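Local atomic coordinates of O-phospho-L-seryl-tRNA:Cys-tRNA synthase (Methanocaldococcus jannaschii DSM 2661, PDB entry 5X6B), a protein that probably converts O-phosphoseryl-tRNA into cysteinyl-tRNA by pyridoxal-phosphate chemistry, completing the indirect route by which methanogenic archaea make Cys-tRNA. Residues E168-N176 with G335-P343; D347-D357 with T387-Y395. All blocks are in the same frame, centred on the assembly; numbering follows the deposited sequence.

How the interactions relate
Two ways of joining parts of a protein stand side by side here. Interaction 2 pairs the middle strand, 349-352, of a three-stranded antiparallel sheet with an edge strand, 389-392; most of its residues are buried, and regular backbone bonds and apolar side chains carry it. Interaction 1 is smaller and only partly buried: the loop beyond strand 160-166 of the seven-stranded sheet meets the residues that follow strand 337-338, through one backbone bond and patches of apolar contact. Strand 337-338 also lies against strand 349-352, so both contacts reach the same small sheet. The hydroxyl of Tyr170 hydrogen-bonds Glu352, a further link between them.

Interaction 1. Residues E168-N176 with G335-P343; sequences EEYPTYKIN and GFKQLGIKP
Lys337 lays the end of its aliphatic chain against the phenol of Tyr170, with CE 3.8 Å from Tyr170 OH. The lysine runs out straight and bends only at its last torsion, while the polar end of Tyr170 finds its bond elsewhere, at Glu352 OE1 of strand 349-352. Two residues on, Leu339 turns its CD2 methyl to 168-176. Leu339 CD2 sits 3.8 Å from Pro171 CB and meets the tyrosine ring obliquely, 3.9 Å from Tyr170 CE1. The peptide bond before Pro171 is cis, and CB of the proline lies over the centre of one face of the Tyr170 ring. Gly340 follows and supplies the polar link: its N donates to Pro171 O at 2.8 Å in a nearly straight bond (164° at the hydrogen), arriving 31° out of the carbonyl plane. In this fold-type I pyridoxal-phosphate enzyme the bond ties the turn after edge strand 160-166 of the large sheet to the chain just past strand 337-338 of the small one. Gly340 CA makes a CH···O contact with Thr172 O at 3.1 Å, and the same carbonyl takes a hydrogen bond from Asn208 ND2. Thr172 CG2 rests 3.5 Å from Gly340 O, while its OG1 turns back to Glu168 OE1 in a weak bond. At Ile341, with CG1 anti to the carbonyl carbon (chi1 -64°), Ile341 CD1 reaches obliquely across the extended Lys174 chain, 3.9 Å from Lys174 CG. The backbone N of Ile341 donates to Asn208 OD1.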
loop_
_atom_site.group_PDB
_atom_site.type_symbol
_atom_site.label_atom_id
_atom_site.label_comp_id
_atom_site.label_asym_id
_atom_site.label_seq_id
_atom_site.Cartn_x
_atom_site.Cartn_y
_atom_site.Cartn_z
ATOM N N GLU B 168 3.076 32.981 -22.662
ATOM C CA GLU B 168 2.009 33.913 -22.325
ATOM C C GLU B 168 1.585 33.643 -20.897
ATOM O O GLU B 168 1.415 32.489 -20.517
ATOM C CB GLU B 168 0.805 33.763 -23.249
ATOM C CG GLU B 168 -0.401 34.568 -22.778
ATOM C CD GLU B 168 -1.643 34.309 -23.602
ATOM O OE1 GLU B 168 -1.642 33.343 -24.393
ATOM O OE2 GLU B 168 -2.619 35.075 -23.462
ATOM N N GLU B 169 1.421 34.692 -20.101
ATOM C CA GLU B 169 0.948 34.502 -18.740
ATOM C C GLU B 169 -0.578 34.438 -18.749
ATOM O O GLU B 169 -1.146 33.488 -19.286
ATOM C CB GLU B 169 1.471 35.605 -17.821
ATOM C CG GLU B 169 2.991 35.752 -17.876
ATOM C CD GLU B 169 3.600 36.181 -16.551
ATOM O OE1 GLU B 169 2.909 36.068 -15.517
ATOM O OE2 GLU B 169 4.764 36.646 -16.546
ATOM N N TYR B 170 -1.246 35.435 -18.176
ATOM C CA TYR B 170 -2.710 35.407 -18.116
ATOM C C TYR B 170 -3.332 35.365 -19.514
ATOM O O TYR B 170 -2.894 36.085 -20.414
ATOM C CB TYR B 170 -3.247 36.613 -17.344
ATOM C CG TYR B 170 -4.736 36.547 -17.092
ATOM C CD1 TYR B 170 -5.244 35.860 -15.998
ATOM C CD2 TYR B 170 -5.635 37.155 -17.958
ATOM C CE1 TYR B 170 -6.606 35.787 -15.768
ATOM C CE2 TYR B 170 -7.000 37.089 -17.735
ATOM C CZ TYR B 170 -7.479 36.404 -16.638
ATOM O OH TYR B 170 -8.834 36.335 -16.412
ATOM N N PRO B 171 -4.354 34.511 -19.705
ATOM C CA PRO B 171 -4.883 33.582 -18.702
ATOM C C PRO B 171 -4.423 32.139 -18.903
ATOM O O PRO B 171 -4.693 31.290 -18.054
ATOM C CB PRO B 171 -6.389 33.694 -18.914
ATOM C CG PRO B 171 -6.505 33.872 -20.407
ATOM C CD PRO B 171 -5.253 34.606 -20.869
ATOM N N THR B 172 -3.745 31.865 -20.012
ATOM C CA THR B 172 -3.315 30.508 -20.319
ATOM C C THR B 172 -2.110 30.048 -19.493
ATOM O O THR B 172 -1.991 28.865 -19.172
ATOM C CB THR B 172 -2.978 30.359 -21.812
ATOM O OG1 THR B 172 -2.075 31.400 -22.207
ATOM C CG2 THR B 172 -4.249 30.438 -22.648
ATOM N N TYR B 173 -1.225 30.980 -19.152
ATOM C CA TYR B 173 0.001 30.667 -18.418
ATOM C C TYR B 173 0.779 29.525 -19.072
ATOM O O TYR B 173 1.215 28.588 -18.402
ATOM C CB TYR B 173 -0.322 30.340 -16.961
ATOM C CG TYR B 173 -0.832 31.543 -16.203
ATOM C CD1 TYR B 173 0.051 32.462 -15.654
ATOM C CD2 TYR B 173 -2.194 31.776 -16.056
ATOM C CE1 TYR B 173 -0.400 33.570 -14.968
ATOM C CE2 TYR B 173 -2.657 32.887 -15.368
ATOM C CZ TYR B 173 -1.750 33.782 -14.828
ATOM O OH TYR B 173 -2.191 34.890 -14.141
ATOM N N LYS B 174 0.945 29.621 -20.389
ATOM C CA LYS B 174 1.669 28.619 -21.163
ATOM C C LYS B 174 3.177 28.866 -21.161
ATOM O O LYS B 174 3.633 29.986 -21.369
ATOM C CB LYS B 174 1.157 28.585 -22.606
ATOM C CG LYS B 174 1.920 27.613 -23.490
ATOM C CD LYS B 174 1.429 27.629 -24.924
ATOM C CE LYS B 174 2.178 26.584 -25.737
ATOM N NZ LYS B 174 1.698 26.506 -27.136
ATOM N N ILE B 175 3.943 27.801 -20.940
ATOM C CA ILE B 175 5.399 27.876 -20.902
ATOM C C ILE B 175 6.020 28.025 -22.291
ATOM O O ILE B 175 5.644 27.321 -23.230
ATOM C CB ILE B 175 5.997 26.621 -20.220
ATOM C CG1 ILE B 175 5.538 26.537 -18.765
ATOM C CG2 ILE B 175 7.515 26.620 -20.302
ATOM C CD1 ILE B 175 5.878 27.760 -17.947
ATOM N N ASN B 176 6.971 28.949 -22.412
ATOM C CA ASN B 176 7.790 29.063 -23.612
ATOM C C ASN B 176 8.863 27.975 -23.622
ATOM O O ASN B 176 9.958 28.169 -23.097
ATOM C CB ASN B 176 8.432 30.452 -23.688
ATOM C CG ASN B 176 9.117 30.719 -25.022
ATOM O OD1 ASN B 176 9.370 29.805 -25.808
ATOM N ND2 ASN B 176 9.429 31.984 -25.275
ATOM N N GLY B 335 -20.718 31.598 -15.395
ATOM C CA GLY B 335 -19.723 32.625 -15.147
ATOM C C GLY B 335 -18.378 32.156 -14.620
ATOM O O GLY B 335 -17.642 32.932 -14.012
ATOM N N PHE B 336 -18.050 30.887 -14.841
ATOM C CA PHE B 336 -16.729 30.386 -14.487
ATOM C C PHE B 336 -15.827 30.485 -15.707
ATOM O O PHE B 336 -16.174 29.993 -16.775
ATOM C CB PHE B 336 -16.782 28.937 -13.984
ATOM C CG PHE B 336 -17.348 28.782 -12.594
ATOM C CD1 PHE B 336 -17.985 29.836 -11.955
ATOM C CD2 PHE B 336 -17.214 27.580 -11.913
ATOM C CE1 PHE B 336 -18.498 29.687 -10.677
ATOM C CE2 PHE B 336 -17.719 27.425 -10.631
ATOM C CZ PHE B 336 -18.363 28.481 -10.015
ATOM N N LYS B 337 -14.673 31.127 -15.559
ATOM C CA LYS B 337 -13.736 31.226 -16.669
ATOM C C LYS B 337 -12.608 30.221 -16.501
ATOM O O LYS B 337 -11.845 30.291 -15.535
ATOM C CB LYS B 337 -13.170 32.642 -16.783
ATOM C CG LYS B 337 -12.149 32.813 -17.908
ATOM C CD LYS B 337 -11.665 34.257 -18.004
ATOM C CE LYS B 337 -10.695 34.453 -19.163
ATOM N NZ LYS B 337 -11.307 34.087 -20.472
ATOM N N GLN B 338 -12.508 29.278 -17.433
ATOM C CA GLN B 338 -11.411 28.325 -17.401
ATOM C C GLN B 338 -10.091 29.053 -17.604
ATOM O O GLN B 338 -9.929 29.811 -18.558
ATOM C CB GLN B 338 -11.570 27.245 -18.470
ATOM C CG GLN B 338 -10.399 26.273 -18.485
ATOM C CD GLN B 338 -10.125 25.688 -19.853
ATOM O OE1 GLN B 338 -11.044 25.395 -20.617
ATOM N NE2 GLN B 338 -8.847 25.532 -20.179
ATOM N N LEU B 339 -9.149 28.826 -16.698
ATOM C CA LEU B 339 -7.811 29.364 -16.865
ATOM C C LEU B 339 -6.954 28.320 -17.552
ATOM O O LEU B 339 -7.348 27.161 -17.666
ATOM C CB LEU B 339 -7.210 29.770 -15.520
ATOM C CG LEU B 339 -7.944 30.933 -14.850
ATOM C CD1 LEU B 339 -7.305 31.298 -13.520
ATOM C CD2 LEU B 339 -7.994 32.131 -15.790
ATOM N N GLY B 340 -5.786 28.734 -18.026
ATOM C CA GLY B 340 -4.884 27.810 -18.676
ATOM C C GLY B 340 -5.212 27.624 -20.141
ATOM O O GLY B 340 -6.129 28.248 -20.677
ATOM N N ILE B 341 -4.446 26.755 -20.787
ATOM C CA ILE B 341 -4.643 26.425 -22.190
ATOM C C ILE B 341 -6.035 25.852 -22.484
ATOM O O ILE B 341 -6.480 24.906 -21.830
ATOM C CB ILE B 341 -3.569 25.413 -22.650
ATOM C CG1 ILE B 341 -2.179 26.052 -22.572
ATOM C CG2 ILE B 341 -3.874 24.889 -24.047
ATOM C CD1 ILE B 341 -1.036 25.129 -22.968
ATOM N N LYS B 342 -6.719 26.440 -23.465
ATOM C CA LYS B 342 -7.981 25.902 -23.978
ATOM C C LYS B 342 -7.779 25.264 -25.351
ATOM O O LYS B 342 -7.075 25.816 -26.194
ATOM C CB LYS B 342 -9.045 26.994 -24.077
ATOM C CG LYS B 342 -9.534 27.539 -22.755
ATOM C CD LYS B 342 -10.606 28.601 -22.974
ATOM C CE LYS B 342 -11.096 29.182 -21.654
ATOM N NZ LYS B 342 -11.966 30.375 -21.853
ATOM N N PRO B 343 -8.400 24.099 -25.586
ATOM C CA PRO B 343 -9.216 23.345 -24.631
ATOM C C PRO B 343 -8.367 22.462 -23.720
ATOM O O PRO B 343 -7.197 22.227 -24.022
ATOM C CB PRO B 343 -10.099 22.495 -25.537
ATOM C CG PRO B 343 -9.225 22.223 -26.714
ATOM C CD PRO B 343 -8.405 23.471 -26.920
#

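Interaction 2. Residues D347-D357 with T387-Y395; sequences DLIKFETPVLD and TKEIKMSVY
Phe351 and Met392 meet on the face of the small sheet that Ile349 and Ile390 share. The methionine sulfur lies in the plane of the ring, at its edge, with Met392 SD 4.0 Å from Phe351 CE2, a Met-aromatic contact. Ile349 CG2 lies over one face of the same ring, toward its rim, and Ile390 CG1 packs 4.0 Å from Phe351 CB. With its CG1 between the backbone N and the carbonyl carbon (chi1 59°), Ile390 also brings that atom to the Thr353 methyl, the side chains crossing at about a right angle. Beneath these groups the strands run antiparallel, their axes 4.9 Å apart at closest approach, with Ile349-Met392 and Phe351-Ile390 as hydrogen-bonded pairs. Ile349 N reaches Met392 O at 2.9 Å, nearly collinear with its C=O; Thr353 N extends the pattern to Lys388 O at 2.8 Å, though from well above the carbonyl plane. This is the small sheet of the C-terminal domain of a fold-type I pyridoxal-phosphate enzyme, with helix 317-331 against its Ile349 side. Polar chains occupy the other face: Lys350, fully extended, brings NZ within 3.4 Å of Glu389 OE1 in a salt bridge and makes another with Glu205. Farther along, Ser393 OG donates to Asp347 OD1 at 2.7 Å from above the carboxylate plane and accepts from Tyr395 N in an ST turn. The same OD1 pairs with Arg236, which also makes a cation-pi contact with the Tyr395 ring. Asp347 OD2 approaches that ring obliquely, 3.4 Å from Tyr395 CD1. With an alanine in place of Asp347, Arg236 would probably lose its carboxylate mate and the Ser393 hydroxyl this acceptor.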
loop_
_atom_site.group_PDB
_atom_site.type_symbol
_atom_site.label_atom_id
_atom_site.label_comp_id
_atom_site.label_asym_id
_atom_site.label_seq_id
_atom_site.Cartn_x
_atom_site.Cartn_y
_atom_site.Cartn_z
ATOM N N ASP B 347 -7.201 16.860 -16.934
ATOM C CA ASP B 347 -8.425 16.889 -16.131
ATOM C C ASP B 347 -8.406 17.937 -15.015
ATOM O O ASP B 347 -9.444 18.247 -14.432
ATOM C CB ASP B 347 -8.668 15.505 -15.541
ATOM C CG ASP B 347 -7.477 15.000 -14.753
ATOM O OD1 ASP B 347 -7.218 15.535 -13.656
ATOM O OD2 ASP B 347 -6.755 14.108 -15.256
ATOM N N LEU B 348 -7.232 18.484 -14.714
ATOM C CA LEU B 348 -7.136 19.499 -13.674
ATOM C C LEU B 348 -7.659 20.823 -14.214
ATOM O O LEU B 348 -7.076 21.401 -15.128
ATOM C CB LEU B 348 -5.692 19.644 -13.183
ATOM C CG LEU B 348 -5.414 20.330 -11.835
ATOM C CD1 LEU B 348 -3.963 20.112 -11.436
ATOM C CD2 LEU B 348 -5.737 21.820 -11.829
ATOM N N ILE B 349 -8.748 21.314 -13.636
ATOM C CA ILE B 349 -9.329 22.570 -14.086
ATOM C C ILE B 349 -9.164 23.679 -13.057
ATOM O O ILE B 349 -9.456 23.489 -11.876
ATOM C CB ILE B 349 -10.832 22.418 -14.392
ATOM C CG1 ILE B 349 -11.089 21.214 -15.296
ATOM C CG2 ILE B 349 -11.377 23.683 -15.029
ATOM C CD1 ILE B 349 -12.567 20.914 -15.475
ATOM N N LYS B 350 -8.706 24.841 -13.511
ATOM C CA LYS B 350 -8.694 26.025 -12.661
ATOM C C LYS B 350 -9.622 27.103 -13.218
ATOM O O LYS B 350 -9.387 27.648 -14.297
ATOM C CB LYS B 350 -7.278 26.573 -12.512
ATOM C CG LYS B 350 -7.178 27.729 -11.527
ATOM C CD LYS B 350 -5.737 28.172 -11.345
ATOM C CE LYS B 350 -5.614 29.272 -10.311
ATOM N NZ LYS B 350 -4.198 29.689 -10.127
ATOM N N PHE B 351 -10.685 27.394 -12.475
ATOM C CA PHE B 351 -11.644 28.417 -12.866
ATOM C C PHE B 351 -11.380 29.730 -12.152
ATOM O O PHE B 351 -11.107 29.748 -10.952
ATOM C CB PHE B 351 -13.084 27.983 -12.553
ATOM C CG PHE B 351 -13.615 26.893 -13.441
ATOM C CD1 PHE B 351 -13.784 27.104 -14.799
ATOM C CD2 PHE B 351 -13.992 25.671 -12.905
ATOM C CE1 PHE B 351 -14.289 26.105 -15.613
ATOM C CE2 PHE B 351 -14.497 24.669 -13.711
ATOM C CZ PHE B 351 -14.645 24.887 -15.069
ATOM N N GLU B 352 -11.479 30.830 -12.885
ATOM C CA GLU B 352 -11.640 32.123 -12.247
ATOM C C GLU B 352 -13.128 32.287 -11.985
ATOM O O GLU B 352 -13.939 32.186 -12.909
ATOM C CB GLU B 352 -11.105 33.255 -13.120
ATOM C CG GLU B 352 -11.204 34.623 -12.467
ATOM C CD GLU B 352 -10.764 35.737 -13.389
ATOM O OE1 GLU B 352 -10.499 35.455 -14.577
ATOM O OE2 GLU B 352 -10.680 36.891 -12.923
ATOM N N THR B 353 -13.492 32.516 -10.729
ATOM C CA THR B 353 -14.898 32.505 -10.344
ATOM C C THR B 353 -15.340 33.789 -9.650
ATOM O O THR B 353 -15.568 33.796 -8.444
ATOM C CB THR B 353 -15.201 31.306 -9.420
ATOM O OG1 THR B 353 -14.392 31.388 -8.240
ATOM C CG2 THR B 353 -14.910 29.992 -10.132
ATOM N N PRO B 354 -15.482 34.879 -10.420
ATOM C CA PRO B 354 -15.874 36.178 -9.860
ATOM C C PRO B 354 -17.224 36.133 -9.151
ATOM O O PRO B 354 -17.399 36.795 -8.128
ATOM C CB PRO B 354 -15.945 37.085 -11.094
ATOM C CG PRO B 354 -15.109 36.410 -12.120
ATOM C CD PRO B 354 -15.296 34.947 -11.879
ATOM N N VAL B 355 -18.158 35.353 -9.687
ATOM C CA VAL B 355 -19.507 35.278 -9.138
ATOM C C VAL B 355 -19.497 34.758 -7.698
ATOM O O VAL B 355 -20.346 35.131 -6.892
ATOM C CB VAL B 355 -20.423 34.389 -10.022
ATOM C CG1 VAL B 355 -19.892 32.963 -10.108
ATOM C CG2 VAL B 355 -21.858 34.409 -9.514
ATOM N N LEU B 356 -18.517 33.922 -7.366
ATOM C CA LEU B 356 -18.408 33.400 -6.008
ATOM C C LEU B 356 -17.963 34.488 -5.015
ATOM O O LEU B 356 -18.334 34.439 -3.842
ATOM C CB LEU B 356 -17.451 32.204 -5.972
ATOM C CG LEU B 356 -17.869 30.988 -6.809
ATOM C CD1 LEU B 356 -16.904 29.832 -6.609
ATOM C CD2 LEU B 356 -19.293 30.558 -6.475
ATOM N N ASP B 357 -17.173 35.455 -5.490
ATOM C CA ASP B 357 -16.817 36.657 -4.723
ATOM C C ASP B 357 -18.055 37.497 -4.506
ATOM O O ASP B 357 -18.337 37.976 -3.400
ATOM C CB ASP B 357 -15.785 37.503 -5.467
ATOM C CG ASP B 357 -14.394 36.957 -5.361
ATOM O OD1 ASP B 357 -14.086 36.267 -4.363
ATOM O OD2 ASP B 357 -13.613 37.227 -6.298
ATOM N N THR B 387 -12.872 31.981 -3.004
ATOM C CA THR B 387 -13.971 32.215 -3.943
ATOM C C THR B 387 -13.507 32.855 -5.256
ATOM O O THR B 387 -14.207 32.799 -6.262
ATOM C CB THR B 387 -15.077 33.098 -3.311
ATOM O OG1 THR B 387 -14.516 34.335 -2.857
ATOM C CG2 THR B 387 -15.728 32.382 -2.136
ATOM N N LYS B 388 -12.325 33.457 -5.247
ATOM C CA LYS B 388 -11.801 34.081 -6.455
ATOM C C LYS B 388 -11.436 33.032 -7.503
ATOM O O LYS B 388 -11.634 33.231 -8.704
ATOM C CB LYS B 388 -10.589 34.950 -6.129
ATOM C CG LYS B 388 -10.996 36.270 -5.524
ATOM C CD LYS B 388 -9.889 37.309 -5.432
ATOM C CE LYS B 388 -10.354 38.442 -4.524
ATOM N NZ LYS B 388 -9.285 39.348 -4.032
ATOM N N GLU B 389 -10.940 31.898 -7.026
ATOM C CA GLU B 389 -10.561 30.779 -7.876
ATOM C C GLU B 389 -11.036 29.476 -7.238
ATOM O O GLU B 389 -11.274 29.429 -6.032
ATOM C CB GLU B 389 -9.045 30.748 -8.070
ATOM C CG GLU B 389 -8.501 31.817 -8.998
ATOM C CD GLU B 389 -7.017 32.072 -8.795
ATOM O OE1 GLU B 389 -6.377 31.302 -8.051
ATOM O OE2 GLU B 389 -6.492 33.043 -9.384
ATOM N N ILE B 390 -11.198 28.432 -8.051
ATOM C CA ILE B 390 -11.297 27.059 -7.546
ATOM C C ILE B 390 -10.536 26.088 -8.449
ATOM O O ILE B 390 -10.469 26.270 -9.665
ATOM C CB ILE B 390 -12.763 26.548 -7.425
ATOM C CG1 ILE B 390 -13.480 26.595 -8.774
ATOM C CG2 ILE B 390 -13.536 27.322 -6.371
ATOM C CD1 ILE B 390 -14.875 26.023 -8.730
ATOM N N LYS B 391 -9.956 25.060 -7.839
ATOM C CA LYS B 391 -9.347 23.971 -8.589
ATOM C C LYS B 391 -10.147 22.690 -8.366
ATOM O O LYS B 391 -10.489 22.348 -7.234
ATOM C CB LYS B 391 -7.887 23.767 -8.180
ATOM C CG LYS B 391 -6.964 24.888 -8.629
ATOM C CD LYS B 391 -5.579 24.761 -8.017
ATOM C CE LYS B 391 -4.918 23.451 -8.390
ATOM N NZ LYS B 391 -3.527 23.387 -7.852
ATOM N N MET B 392 -10.450 21.991 -9.452
ATOM C CA MET B 392 -11.210 20.757 -9.366
ATOM C C MET B 392 -10.843 19.785 -10.476
ATOM O O MET B 392 -10.243 20.159 -11.484
ATOM C CB MET B 392 -12.710 21.050 -9.412
ATOM C CG MET B 392 -13.117 21.990 -10.527
ATOM S SD MET B 392 -14.902 22.213 -10.624
ATOM C CE MET B 392 -15.405 20.604 -11.217
ATOM N N SER B 393 -11.203 18.528 -10.268
ATOM C CA SER B 393 -11.062 17.509 -11.287
ATOM C C SER B 393 -12.191 16.510 -11.092
ATOM O O SER B 393 -12.575 16.212 -9.958
ATOM C CB SER B 393 -9.694 16.833 -11.202
ATOM O OG SER B 393 -9.527 15.861 -12.221
ATOM N N VAL B 394 -12.749 16.021 -12.192
ATOM C CA VAL B 394 -13.791 15.007 -12.113
ATOM C C VAL B 394 -13.239 13.718 -12.690
ATOM O O VAL B 394 -13.986 12.800 -13.024
ATOM C CB VAL B 394 -15.082 15.420 -12.860
ATOM C CG1 VAL B 394 -15.638 16.715 -12.276
ATOM C CG2 VAL B 394 -14.831 15.555 -14.369
ATOM N N TYR B 395 -11.916 13.659 -12.800
ATOM C CA TYR B 395 -11.252 12.456 -13.274
ATOM C C TYR B 395 -11.691 11.239 -12.474
ATOM O O TYR B 395 -11.765 11.282 -11.244
ATOM C CB TYR B 395 -9.732 12.594 -13.197
ATOM C CG TYR B 395 -9.014 11.374 -13.722
ATOM C CD1 TYR B 395 -8.673 11.273 -15.061
ATOM C CD2 TYR B 395 -8.701 10.308 -12.884
ATOM C CE1 TYR B 395 -8.036 10.152 -15.552
ATOM C CE2 TYR B 395 -8.064 9.181 -13.367
ATOM C CZ TYR B 395 -7.735 9.112 -14.701
ATOM O OH TYR B 395 -7.095 8.002 -15.191
#